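Local coordinates for protein thymine dioxygenase (Neurospora crassa, PDB 5C3Q) that probably hydroxylates the methyl group of thymine as a 2-oxoglutarate-dependent non-haem iron dioxygenase, binding thymine and 2-oxoglutarate beside its metal centre, at residues S122-R127 against I190-H195; A6-D11 against Q241-T246; L17-K22 against Y49-P54; G257-R262 against G324-Q329. One frame throughout, in Å; residues are numbered along the deposited sequence.

Contact 1 (S122-R127 against I190-H195). With AKG (2-oxoglutaric acid), chain F; TDR (thymine), chain G; EDO (1,2-ethanediol), chain I.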
# COMPACT_ATOMS: atom_id res chain seq x y z
N SER A 122 -3.61 12.98 0.13
CA SER A 122 -4.27 11.69 0.24
C SER A 122 -5.65 11.80 0.85
O SER A 122 -5.97 12.75 1.57
CB SER A 122 -3.41 10.72 1.06
OG SER A 122 -3.27 11.15 2.39
N TYR A 123 -6.48 10.81 0.54
CA TYR A 123 -7.80 10.68 1.13
C TYR A 123 -8.03 9.21 1.45
O TYR A 123 -7.97 8.35 0.56
CB TYR A 123 -8.86 11.20 0.17
CG TYR A 123 -10.26 11.09 0.72
CD1 TYR A 123 -10.72 11.98 1.68
CD2 TYR A 123 -11.13 10.10 0.27
CE1 TYR A 123 -12.01 11.88 2.19
CE2 TYR A 123 -12.41 10.00 0.77
CZ TYR A 123 -12.85 10.89 1.73
OH TYR A 123 -14.12 10.77 2.23
N GLU A 124 -8.30 8.92 2.72
CA GLU A 124 -8.41 7.55 3.20
C GLU A 124 -9.83 7.16 3.60
O GLU A 124 -10.53 7.89 4.31
CB GLU A 124 -7.42 7.33 4.33
CG GLU A 124 -5.99 7.27 3.81
CD GLU A 124 -4.94 7.46 4.88
OE1 GLU A 124 -3.95 6.69 4.87
OE2 GLU A 124 -5.10 8.37 5.72
N ILE A 125 -10.23 5.98 3.14
CA ILE A 125 -11.56 5.43 3.33
C ILE A 125 -11.42 4.07 4.02
O ILE A 125 -10.65 3.23 3.57
CB ILE A 125 -12.26 5.22 1.96
CG1 ILE A 125 -12.51 6.57 1.28
CG2 ILE A 125 -13.56 4.46 2.12
CD1 ILE A 125 -12.56 6.48 -0.23
N GLY A 126 -12.15 3.88 5.11
CA GLY A 126 -12.20 2.59 5.81
C GLY A 126 -13.50 1.88 5.48
O GLY A 126 -14.30 2.39 4.69
N ARG A 127 -13.73 0.72 6.08
CA ARG A 127 -15.01 0.04 5.87
C ARG A 127 -16.14 0.85 6.49
O ARG A 127 -15.99 1.42 7.57
CB ARG A 127 -15.00 -1.40 6.40
CG ARG A 127 -14.86 -1.56 7.90
CD ARG A 127 -15.12 -3.00 8.29
NE ARG A 127 -14.77 -3.24 9.68
CZ ARG A 127 -15.63 -3.37 10.69
NH1 ARG A 127 -16.95 -3.30 10.50
NH2 ARG A 127 -15.17 -3.59 11.92
N ILE A 190 -7.82 -0.11 4.67
CA ILE A 190 -7.84 1.32 4.39
C ILE A 190 -7.56 1.55 2.91
O ILE A 190 -6.53 1.12 2.38
CB ILE A 190 -6.84 2.10 5.26
CG1 ILE A 190 -7.24 2.03 6.74
CG2 ILE A 190 -6.73 3.55 4.81
CD1 ILE A 190 -8.49 2.80 7.11
N LEU A 191 -8.50 2.23 2.25
CA LEU A 191 -8.36 2.61 0.85
C LEU A 191 -7.77 4.01 0.81
O LEU A 191 -8.44 4.99 1.15
CB LEU A 191 -9.73 2.55 0.16
CG LEU A 191 -9.91 3.11 -1.25
CD1 LEU A 191 -8.98 2.42 -2.24
CD2 LEU A 191 -11.36 2.94 -1.68
N ARG A 192 -6.49 4.11 0.43
CA ARG A 192 -5.80 5.39 0.35
C ARG A 192 -5.69 5.87 -1.10
O ARG A 192 -4.94 5.30 -1.90
CB ARG A 192 -4.40 5.28 0.97
CG ARG A 192 -3.61 6.58 0.93
CD ARG A 192 -2.19 6.41 1.42
NE ARG A 192 -2.02 6.83 2.81
CZ ARG A 192 -0.85 6.86 3.46
NH1 ARG A 192 0.27 6.49 2.86
NH2 ARG A 192 -0.82 7.27 4.72
N LEU A 193 -6.45 6.90 -1.42
CA LEU A 193 -6.34 7.60 -2.70
C LEU A 193 -5.18 8.58 -2.59
O LEU A 193 -5.09 9.32 -1.61
CB LEU A 193 -7.63 8.37 -3.01
CG LEU A 193 -8.93 7.56 -2.95
CD1 LEU A 193 -10.10 8.45 -3.32
CD2 LEU A 193 -8.88 6.35 -3.87
N LEU A 194 -4.29 8.58 -3.59
CA LEU A 194 -3.12 9.44 -3.59
C LEU A 194 -3.05 10.30 -4.85
O LEU A 194 -3.28 9.82 -5.96
CB LEU A 194 -1.84 8.61 -3.49
CG LEU A 194 -1.54 8.02 -2.11
CD1 LEU A 194 -0.69 6.76 -2.22
CD2 LEU A 194 -0.86 9.06 -1.24
N HIS A 195 -2.73 11.57 -4.65
CA HIS A 195 -2.48 12.49 -5.74
C HIS A 195 -1.17 13.22 -5.47
O HIS A 195 -1.01 13.87 -4.44
CB HIS A 195 -3.64 13.47 -5.90
CG HIS A 195 -3.34 14.62 -6.81
ND1 HIS A 195 -3.49 15.93 -6.41
CD2 HIS A 195 -2.89 14.66 -8.08
CE1 HIS A 195 -3.16 16.73 -7.41
NE2 HIS A 195 -2.79 15.98 -8.44
C1 AKG F . 1.98 4.31 0.41
O1 AKG F . 2.24 3.64 1.44
O2 AKG F . 1.04 5.13 0.37
C2 AKG F . 2.82 4.15 -0.79
O5 AKG F . 3.85 3.47 -0.73
C3 AKG F . 2.41 4.81 -2.09
C4 AKG F . 3.32 4.38 -3.24
C5 AKG F . 2.88 4.96 -4.56
O3 AKG F . 3.20 4.35 -5.60
O4 AKG F . 2.22 6.02 -4.58
N1 TDR G . -1.38 4.01 6.61
C2 TDR G . -1.93 2.70 6.88
O2 TDR G . -3.05 2.60 7.33
N3 TDR G . -1.15 1.52 6.59
C4 TDR G . 0.16 1.63 6.05
O4 TDR G . 0.79 0.61 5.82
C5 TDR G . 0.74 2.96 5.78
CM5 TDR G . 2.11 3.14 5.21
C6 TDR G . -0.06 4.15 6.08
C1 EDO I . -2.87 10.15 6.99
O1 EDO I . -2.46 9.25 5.96
C2 EDO I . -1.79 11.18 7.26
O2 EDO I . -0.85 10.70 8.23
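Thymine lies over one face of the Arg192 guanidinium, with TDR C6 3.5 Å from Arg192 NH2, while Glu124 OE1, a carboxylate oxygen of 2-oxoglutarate and a hydroxyl of 1,2-ethanediol, probably from the crystallisation liquor, sit around its edge. The Tyr123 ring is met at its edge by Leu193 CD1, and its hydroxyl bonds to the carbonyl of Pro136. Arg192 leaves its strand with CG anti to the backbone N, then bends at chi3 (-100°), which sets the flat group between acid and cosubstrate. On one side Arg192 NE forms a salt bridge to Glu124 OE1 at 2.8 Å, reaching that oxygen from above the carboxylate plane, and NH2 adds a weak bond to it. On the cosubstrate side Arg192 NH1 donates to AKG O2 at 2.9 Å. Glu124 would thus probably steady both the charge and the rotation of the guanidinium. These side chains hang from neighbouring antiparallel strands of the large sheet of the double-stranded beta-helix fold, with Tyr123-Leu193 and Ile125-Leu191 as the hydrogen-bonded pairs; Leu191 N reaches Ile125 O at 2.7 Å. Leu194, on the Arg192 face, places CD2 3.8 Å from Ser122 CB and CD1 3.5 Å from AKG O2. On the other face Ile125 CD1 and Leu191 CD2 lie 4.0 Å apart, side by side against helix 147-173, where Met151 and Phe154 cover them.

Contact 2 (A6-D11 against Q241-T246)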
# COMPACT_ATOMS: atom_id res chain seq x y z
N ALA A 6 10.11 -11.45 -15.22
CA ALA A 6 10.03 -10.65 -13.99
C ALA A 6 9.65 -9.20 -14.28
O ALA A 6 10.08 -8.63 -15.28
CB ALA A 6 11.35 -10.71 -13.24
N ALA A 7 8.83 -8.62 -13.41
CA ALA A 7 8.47 -7.21 -13.53
C ALA A 7 9.69 -6.32 -13.29
O ALA A 7 9.88 -5.33 -13.98
CB ALA A 7 7.37 -6.86 -12.54
N VAL A 8 10.50 -6.70 -12.31
CA VAL A 8 11.73 -5.99 -11.97
C VAL A 8 12.85 -7.00 -11.75
O VAL A 8 12.65 -8.01 -11.08
CB VAL A 8 11.55 -5.15 -10.69
CG1 VAL A 8 12.84 -4.45 -10.30
CG2 VAL A 8 10.43 -4.14 -10.87
N ASN A 9 14.02 -6.71 -12.31
CA ASN A 9 15.19 -7.56 -12.14
C ASN A 9 16.47 -6.73 -12.22
O ASN A 9 17.11 -6.65 -13.27
CB ASN A 9 15.20 -8.67 -13.20
CG ASN A 9 16.24 -9.74 -12.91
OD1 ASN A 9 17.16 -9.54 -12.12
ND2 ASN A 9 16.10 -10.89 -13.55
N GLU A 10 16.83 -6.12 -11.09
CA GLU A 10 18.00 -5.25 -11.01
C GLU A 10 18.61 -5.28 -9.61
O GLU A 10 17.89 -5.29 -8.61
CB GLU A 10 17.62 -3.81 -11.35
CG GLU A 10 17.19 -3.58 -12.79
CD GLU A 10 16.83 -2.14 -13.10
OE1 GLU A 10 17.14 -1.23 -12.28
OE2 GLU A 10 16.25 -1.90 -14.18
N ASP A 11 19.94 -5.33 -9.55
CA ASP A 11 20.69 -5.24 -8.30
C ASP A 11 20.32 -6.31 -7.28
O ASP A 11 20.37 -6.07 -6.07
CB ASP A 11 20.51 -3.84 -7.69
CG ASP A 11 21.63 -3.47 -6.74
OD1 ASP A 11 22.80 -3.69 -7.11
OD2 ASP A 11 21.34 -2.96 -5.64
N GLN A 241 20.07 -0.68 -2.44
CA GLN A 241 19.86 0.37 -3.43
C GLN A 241 18.40 0.42 -3.84
O GLN A 241 17.77 -0.63 -4.03
CB GLN A 241 20.69 0.11 -4.68
CG GLN A 241 22.17 -0.12 -4.43
CD GLN A 241 22.93 1.17 -4.23
OE1 GLN A 241 22.64 1.93 -3.31
NE2 GLN A 241 23.91 1.42 -5.09
N PHE A 242 17.88 1.63 -4.02
CA PHE A 242 16.51 1.80 -4.48
C PHE A 242 16.42 1.55 -5.99
O PHE A 242 17.15 2.15 -6.77
CB PHE A 242 15.98 3.19 -4.14
CG PHE A 242 15.54 3.33 -2.71
CD1 PHE A 242 14.34 2.78 -2.29
CD2 PHE A 242 16.33 3.98 -1.78
CE1 PHE A 242 13.92 2.88 -0.97
CE2 PHE A 242 15.92 4.10 -0.46
CZ PHE A 242 14.72 3.55 -0.05
N ILE A 243 15.53 0.64 -6.37
CA ILE A 243 15.35 0.23 -7.75
C ILE A 243 13.97 0.66 -8.22
O ILE A 243 12.99 0.52 -7.49
CB ILE A 243 15.46 -1.31 -7.88
CG1 ILE A 243 16.79 -1.81 -7.30
CG2 ILE A 243 15.28 -1.74 -9.33
CD1 ILE A 243 18.04 -1.22 -7.94
N ASP A 244 13.90 1.17 -9.45
CA ASP A 244 12.63 1.59 -10.04
C ASP A 244 11.65 0.43 -10.22
O ASP A 244 11.98 -0.58 -10.82
CB ASP A 244 12.87 2.26 -11.40
CG ASP A 244 13.54 3.61 -11.28
OD1 ASP A 244 13.10 4.42 -10.44
OD2 ASP A 244 14.49 3.88 -12.03
N ALA A 245 10.45 0.59 -9.67
CA ALA A 245 9.37 -0.35 -9.90
C ALA A 245 8.57 0.15 -11.09
O ALA A 245 7.58 0.86 -10.94
CB ALA A 245 8.48 -0.47 -8.67
N THR A 246 9.04 -0.22 -12.28
CA THR A 246 8.45 0.23 -13.54
C THR A 246 6.95 -0.07 -13.60
O THR A 246 6.54 -1.19 -13.29
CB THR A 246 9.15 -0.47 -14.72
OG1 THR A 246 10.57 -0.37 -14.55
CG2 THR A 246 8.76 0.16 -16.06
O HOH W 1 16.18 1.39 -11.06
O HOH W 2 13.64 -1.48 -12.89
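Strands 8-10 and 242-244 run at 134° to each other with their axes 8.1 Å apart, too far for direct backbone pairing, so side chains and water fill the interval. Ile243 centres the apolar part. Its CG2, anti to the backbone N, lies 3.8 Å from Val8 CG1, the two side chains crossing obliquely, and also meets the aliphatic base of Glu10, with Glu10 CB 3.7 Å from Ile243 CG2. The other branch, CG1 with CD1, reaches across to Asp11, where Ile243 CD1 comes to 3.6 Å from Asp11 CB. Val8 CG2 rests near the Asp244 carbonyl and Ala245 CA. Val8 also shares with Ala7 a classic beta bulge facing Ile15. At the far end Asp11 OD2 packs 3.2 Å from Gln241 CG, while its hydrogen bond goes to Ser237 OG. Strand 8-10 is an outermost strand of the large sheet and 242-244 one of the four-strand sheet, and the contact joins the two margins. The Glu10 carboxylate is tied across by water: one water donates to Glu10 OE1 at 3.0 Å and accepts from Asp244 N at 2.8 Å, and a second gives a weak bond to Glu10 OE2 and donates to Asp244 O. Asp244 OD1 is held by Gln234 NE2; because the first water also donates, weakly, to Asp244 OD2, it would probably soften the repulsion between the Glu10 and Asp244 carboxylates.

Contact 3 (L17-K22 against Y49-P54)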
# COMPACT_ATOMS: atom_id res chain seq x y z
N LEU A 17 6.36 -11.21 -12.09
CA LEU A 17 5.07 -10.89 -12.67
C LEU A 17 4.28 -12.18 -12.70
O LEU A 17 4.74 -13.17 -13.28
CB LEU A 17 5.26 -10.36 -14.09
CG LEU A 17 4.00 -10.09 -14.91
CD1 LEU A 17 3.10 -9.08 -14.22
CD2 LEU A 17 4.40 -9.60 -16.30
N ILE A 18 3.12 -12.19 -12.07
CA ILE A 18 2.33 -13.41 -11.91
C ILE A 18 0.92 -13.19 -12.44
O ILE A 18 0.29 -12.17 -12.16
CB ILE A 18 2.31 -13.88 -10.44
CG1 ILE A 18 3.73 -14.27 -10.01
CG2 ILE A 18 1.37 -15.06 -10.25
CD1 ILE A 18 3.95 -14.35 -8.52
N ASP A 19 0.44 -14.15 -13.23
CA ASP A 19 -0.91 -14.11 -13.78
C ASP A 19 -1.86 -14.70 -12.74
O ASP A 19 -1.94 -15.91 -12.58
CB ASP A 19 -0.96 -14.92 -15.08
CG ASP A 19 -2.34 -14.94 -15.71
OD1 ASP A 19 -3.35 -14.70 -14.99
OD2 ASP A 19 -2.43 -15.20 -16.92
N PHE A 20 -2.59 -13.83 -12.05
CA PHE A 20 -3.41 -14.27 -10.92
C PHE A 20 -4.57 -15.17 -11.33
O PHE A 20 -5.02 -16.01 -10.54
CB PHE A 20 -3.92 -13.07 -10.12
CG PHE A 20 -4.40 -13.42 -8.74
CD1 PHE A 20 -3.52 -13.93 -7.81
CD2 PHE A 20 -5.72 -13.23 -8.38
CE1 PHE A 20 -3.95 -14.26 -6.53
CE2 PHE A 20 -6.16 -13.55 -7.10
CZ PHE A 20 -5.27 -14.07 -6.18
N SER A 21 -5.06 -15.01 -12.56
CA SER A 21 -6.15 -15.84 -13.07
C SER A 21 -5.78 -17.33 -13.05
O SER A 21 -6.65 -18.19 -12.94
CB SER A 21 -6.57 -15.40 -14.48
OG SER A 21 -5.64 -15.83 -15.46
N LYS A 22 -4.49 -17.62 -13.16
CA LYS A 22 -4.01 -19.00 -13.10
C LYS A 22 -4.12 -19.62 -11.70
O LYS A 22 -4.25 -20.84 -11.58
CB LYS A 22 -2.58 -19.09 -13.66
CG LYS A 22 -2.54 -18.75 -15.15
CD LYS A 22 -1.15 -18.87 -15.75
CE LYS A 22 -1.23 -18.80 -17.27
NZ LYS A 22 0.10 -18.94 -17.93
N TYR A 49 4.16 -8.39 -8.78
CA TYR A 49 3.16 -7.77 -9.66
C TYR A 49 2.16 -8.85 -10.03
O TYR A 49 2.56 -9.96 -10.40
CB TYR A 49 3.78 -7.26 -10.97
CG TYR A 49 4.54 -5.95 -10.93
CD1 TYR A 49 5.50 -5.68 -9.96
CD2 TYR A 49 4.35 -5.00 -11.94
CE1 TYR A 49 6.22 -4.50 -9.97
CE2 TYR A 49 5.07 -3.81 -11.96
CZ TYR A 49 6.00 -3.57 -10.97
OH TYR A 49 6.71 -2.39 -10.99
N LEU A 50 0.88 -8.52 -9.96
CA LEU A 50 -0.17 -9.41 -10.43
C LEU A 50 -0.84 -8.83 -11.66
O LEU A 50 -1.15 -7.64 -11.70
CB LEU A 50 -1.23 -9.63 -9.35
CG LEU A 50 -0.78 -10.35 -8.08
CD1 LEU A 50 -1.96 -10.47 -7.13
CD2 LEU A 50 -0.21 -11.73 -8.40
N LYS A 51 -1.06 -9.68 -12.66
CA LYS A 51 -1.86 -9.34 -13.84
C LYS A 51 -3.09 -10.24 -13.87
O LYS A 51 -3.16 -11.25 -13.16
CB LYS A 51 -1.04 -9.49 -15.13
CG LYS A 51 -0.48 -10.88 -15.39
CD LYS A 51 0.54 -10.88 -16.53
CE LYS A 51 -0.12 -10.89 -17.90
NZ LYS A 51 0.90 -10.79 -18.98
N ASN A 52 -4.07 -9.85 -14.69
CA ASN A 52 -5.33 -10.59 -14.82
C ASN A 52 -6.00 -10.88 -13.48
O ASN A 52 -6.38 -12.01 -13.19
CB ASN A 52 -5.13 -11.88 -15.62
CG ASN A 52 -4.61 -11.61 -17.02
OD1 ASN A 52 -4.84 -10.55 -17.58
ND2 ASN A 52 -3.90 -12.58 -17.58
N ILE A 53 -6.12 -9.83 -12.67
CA ILE A 53 -6.86 -9.91 -11.41
C ILE A 53 -8.35 -9.74 -11.71
O ILE A 53 -8.72 -9.25 -12.78
CB ILE A 53 -6.37 -8.85 -10.38
CG1 ILE A 53 -6.38 -7.44 -10.97
CG2 ILE A 53 -4.98 -9.20 -9.89
CD1 ILE A 53 -6.41 -6.33 -9.94
N PRO A 54 -9.23 -10.14 -10.77
CA PRO A 54 -10.67 -10.05 -11.03
C PRO A 54 -11.23 -8.62 -11.18
O PRO A 54 -12.32 -8.45 -11.73
CB PRO A 54 -11.30 -10.74 -9.81
CG PRO A 54 -10.20 -11.53 -9.19
CD PRO A 54 -8.95 -10.76 -9.46
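Leu17 opens the first segment with CG anti to its backbone N, which lays CD1 3.8 Å from Tyr49 CB and across the Lys51 side chain, the two crossing at about a right angle. Ile18 follows on the other face of the parallel pair. Its N-H points nearly along the C=O axis of Tyr49, N to O 2.8 Å, its own O receives Lys51 N at 2.9 Å, and its CB lies beside Leu50 CD2. Asp19 turns back to the first face, CG again anti to the backbone N (chi1 179°). Its OD1 takes a short bond from Ser21 OG, 2.6 Å, and a weak capping bond from Ser21 N, while Asn52 ND2 donates weakly to Asp19 OD2 at 3.1 Å. An alanine at Asp19 would lose all three bonds and would probably leave both the start of helix 21-25 and the turn at Asn52 less firmly held. Phe20 N continues the ladder to Lys51 O at 2.9 Å, and the ring reaches obliquely to Leu50 CD1, CD1 to CD1 3.9 Å, with Pro54 CD at its edge. Ser21 CB packs on Asn52 CB, 4.0 Å away. Ile18 and Phe20 face Ile38 of helix 28-44, the longer of the helices that link strands 13-19 and 47-51, so that the whole forms a beta-alpha-beta crossover at one end of the large sheet.

Contact 4 (G257-R262 against G324-Q329). With EDO (1,2-ethanediol), chain K; EDO (1,2-ethanediol), chain J.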
# COMPACT_ATOMS: atom_id res chain seq x y z
N GLY A 257 3.24 -6.28 4.26
CA GLY A 257 3.50 -5.29 5.30
C GLY A 257 4.15 -5.89 6.54
O GLY A 257 4.36 -7.09 6.64
N ASP A 258 4.45 -5.02 7.50
CA ASP A 258 5.21 -5.41 8.68
C ASP A 258 4.51 -6.44 9.54
O ASP A 258 5.17 -7.29 10.14
CB ASP A 258 5.58 -4.17 9.51
CG ASP A 258 6.55 -3.26 8.77
OD1 ASP A 258 7.23 -3.75 7.84
OD2 ASP A 258 6.63 -2.06 9.12
N LEU A 259 3.18 -6.39 9.60
CA LEU A 259 2.44 -7.35 10.40
C LEU A 259 2.54 -8.76 9.80
O LEU A 259 2.72 -9.73 10.52
CB LEU A 259 0.98 -6.89 10.56
CG LEU A 259 0.23 -7.06 11.89
CD1 LEU A 259 1.12 -6.97 13.13
CD2 LEU A 259 -0.89 -6.03 11.97
N LEU A 260 2.47 -8.86 8.47
CA LEU A 260 2.63 -10.17 7.82
C LEU A 260 4.06 -10.70 7.98
O LEU A 260 4.26 -11.88 8.22
CB LEU A 260 2.24 -10.12 6.33
CG LEU A 260 2.36 -11.43 5.54
CD1 LEU A 260 1.60 -12.57 6.21
CD2 LEU A 260 1.85 -11.24 4.12
N ALA A 261 5.05 -9.82 7.84
CA ALA A 261 6.45 -10.18 8.09
C ALA A 261 6.59 -10.84 9.46
O ALA A 261 7.12 -11.94 9.58
CB ALA A 261 7.34 -8.95 8.01
N ARG A 262 6.06 -10.16 10.47
CA ARG A 262 6.08 -10.64 11.84
C ARG A 262 5.26 -11.93 12.03
O ARG A 262 5.71 -12.87 12.67
CB ARG A 262 5.53 -9.54 12.74
CG ARG A 262 5.57 -9.85 14.22
CD ARG A 262 4.76 -8.84 15.00
NE ARG A 262 4.87 -9.13 16.42
CZ ARG A 262 5.36 -8.30 17.34
NH1 ARG A 262 5.76 -7.07 17.02
NH2 ARG A 262 5.42 -8.71 18.60
N GLY A 324 -5.02 -4.84 15.86
CA GLY A 324 -5.55 -3.48 15.97
C GLY A 324 -4.65 -2.55 16.77
O GLY A 324 -4.34 -1.45 16.33
N LYS A 325 -4.23 -3.03 17.93
CA LYS A 325 -3.34 -2.29 18.82
C LYS A 325 -2.00 -1.93 18.15
O LYS A 325 -1.52 -0.81 18.26
CB LYS A 325 -3.09 -3.11 20.08
CG LYS A 325 -2.23 -2.43 21.13
CD LYS A 325 -2.18 -3.26 22.40
CE LYS A 325 -1.46 -2.53 23.52
NZ LYS A 325 -0.00 -2.39 23.25
N TYR A 326 -1.41 -2.91 17.45
CA TYR A 326 -0.16 -2.67 16.73
C TYR A 326 -0.32 -1.54 15.71
O TYR A 326 0.50 -0.63 15.65
CB TYR A 326 0.30 -3.94 16.02
CG TYR A 326 1.57 -3.75 15.22
CD1 TYR A 326 2.81 -3.80 15.84
CD2 TYR A 326 1.53 -3.50 13.85
CE1 TYR A 326 3.98 -3.62 15.12
CE2 TYR A 326 2.69 -3.32 13.12
CZ TYR A 326 3.91 -3.37 13.76
OH TYR A 326 5.08 -3.19 13.06
N LEU A 327 -1.38 -1.60 14.91
CA LEU A 327 -1.60 -0.61 13.85
C LEU A 327 -1.74 0.81 14.40
O LEU A 327 -1.13 1.73 13.86
CB LEU A 327 -2.84 -0.95 13.02
CG LEU A 327 -2.69 -2.06 11.99
CD1 LEU A 327 -4.05 -2.37 11.40
CD2 LEU A 327 -1.71 -1.69 10.89
N VAL A 328 -2.55 0.98 15.44
CA VAL A 328 -2.74 2.32 16.01
C VAL A 328 -1.43 2.87 16.56
O VAL A 328 -1.17 4.06 16.42
CB VAL A 328 -3.86 2.40 17.09
CG1 VAL A 328 -5.22 2.19 16.44
CG2 VAL A 328 -3.65 1.42 18.23
N GLN A 329 -0.60 2.01 17.15
CA GLN A 329 0.73 2.43 17.60
C GLN A 329 1.58 2.95 16.44
O GLN A 329 2.25 3.97 16.58
CB GLN A 329 1.44 1.28 18.33
CG GLN A 329 0.85 1.03 19.72
CD GLN A 329 1.37 -0.21 20.44
OE1 GLN A 329 0.99 -0.46 21.58
NE2 GLN A 329 2.24 -0.99 19.79
C1 EDO K . 6.06 -6.25 20.71
O1 EDO K . 6.66 -7.45 21.24
C2 EDO K . 7.01 -5.67 19.66
O2 EDO K . 6.32 -4.90 18.67
C1 EDO J . 5.03 -0.74 17.22
O1 EDO J . 3.70 -1.21 17.46
C2 EDO J . 5.50 0.10 18.40
O2 EDO J . 6.26 1.24 17.97
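The close packing centres on Leu259 and Tyr326, tip to tip between helices whose axes stay 11.8 Å apart. Leu259 CD1 sits over one face of the Tyr326 ring, 4.0 Å from its centroid in a CH-pi contact, and lies 3.6 Å from Tyr326 CD2. Leu259 CD2 extends the patch to Leu327 CG at 4.4 Å. Both Leu259 torsions lie off the staggered positions (chi1 -141°), consistent with a confined side chain. Beside this patch Asp258 CB touches Tyr326 OH at 3.7 Å, and Arg330 links the two, bonding to the phenol and forming a salt bridge with Asp258 OD2, which is also hydrogen-bonded to Thr217 OG1. The other flank is looser: Arg262 NH1 stays 4.3 Å from Tyr326 CE1 and donates to a 1,2-ethanediol, probably from the crystallisation liquor, while NH2 is held by Glu319 O. A second ethanediol accepts from Gln329 NE2, its O1 3.2 Å from Tyr326 CD1. An alanine at Tyr326 would lose the ring under Leu259 and the hydroxyl partner of Arg330, and would probably loosen the C-terminal helix. That helix, 323-332, carries Leu331 of the thymine pocket; the contact joins it to the helix after strand 251-256 of this double-stranded beta-helix enzyme.

From the N terminus, residues 6-11 open the longest loop, which closes only at 241-246 in contact 2. Within it contact 3 closes first, joining 17-22 to 49-54 across a helical link, and contact 1 follows in series, bringing 122-127 back to 190-195 after an excursion that is half helix, without strands. Contact 4 begins once contact 2 has closed and fastens the C-terminal helix; none of the loops cross. Contacts 2 and 3 meet directly, where Tyr49 OH makes a probable hydrogen bond to Thr246 O, 2.6 Å away. Contacts 1 and 3 lie within the large sheet, contact 2 joins its margin to the smaller one, and contacts 1 and 4 approach thymine from different elements.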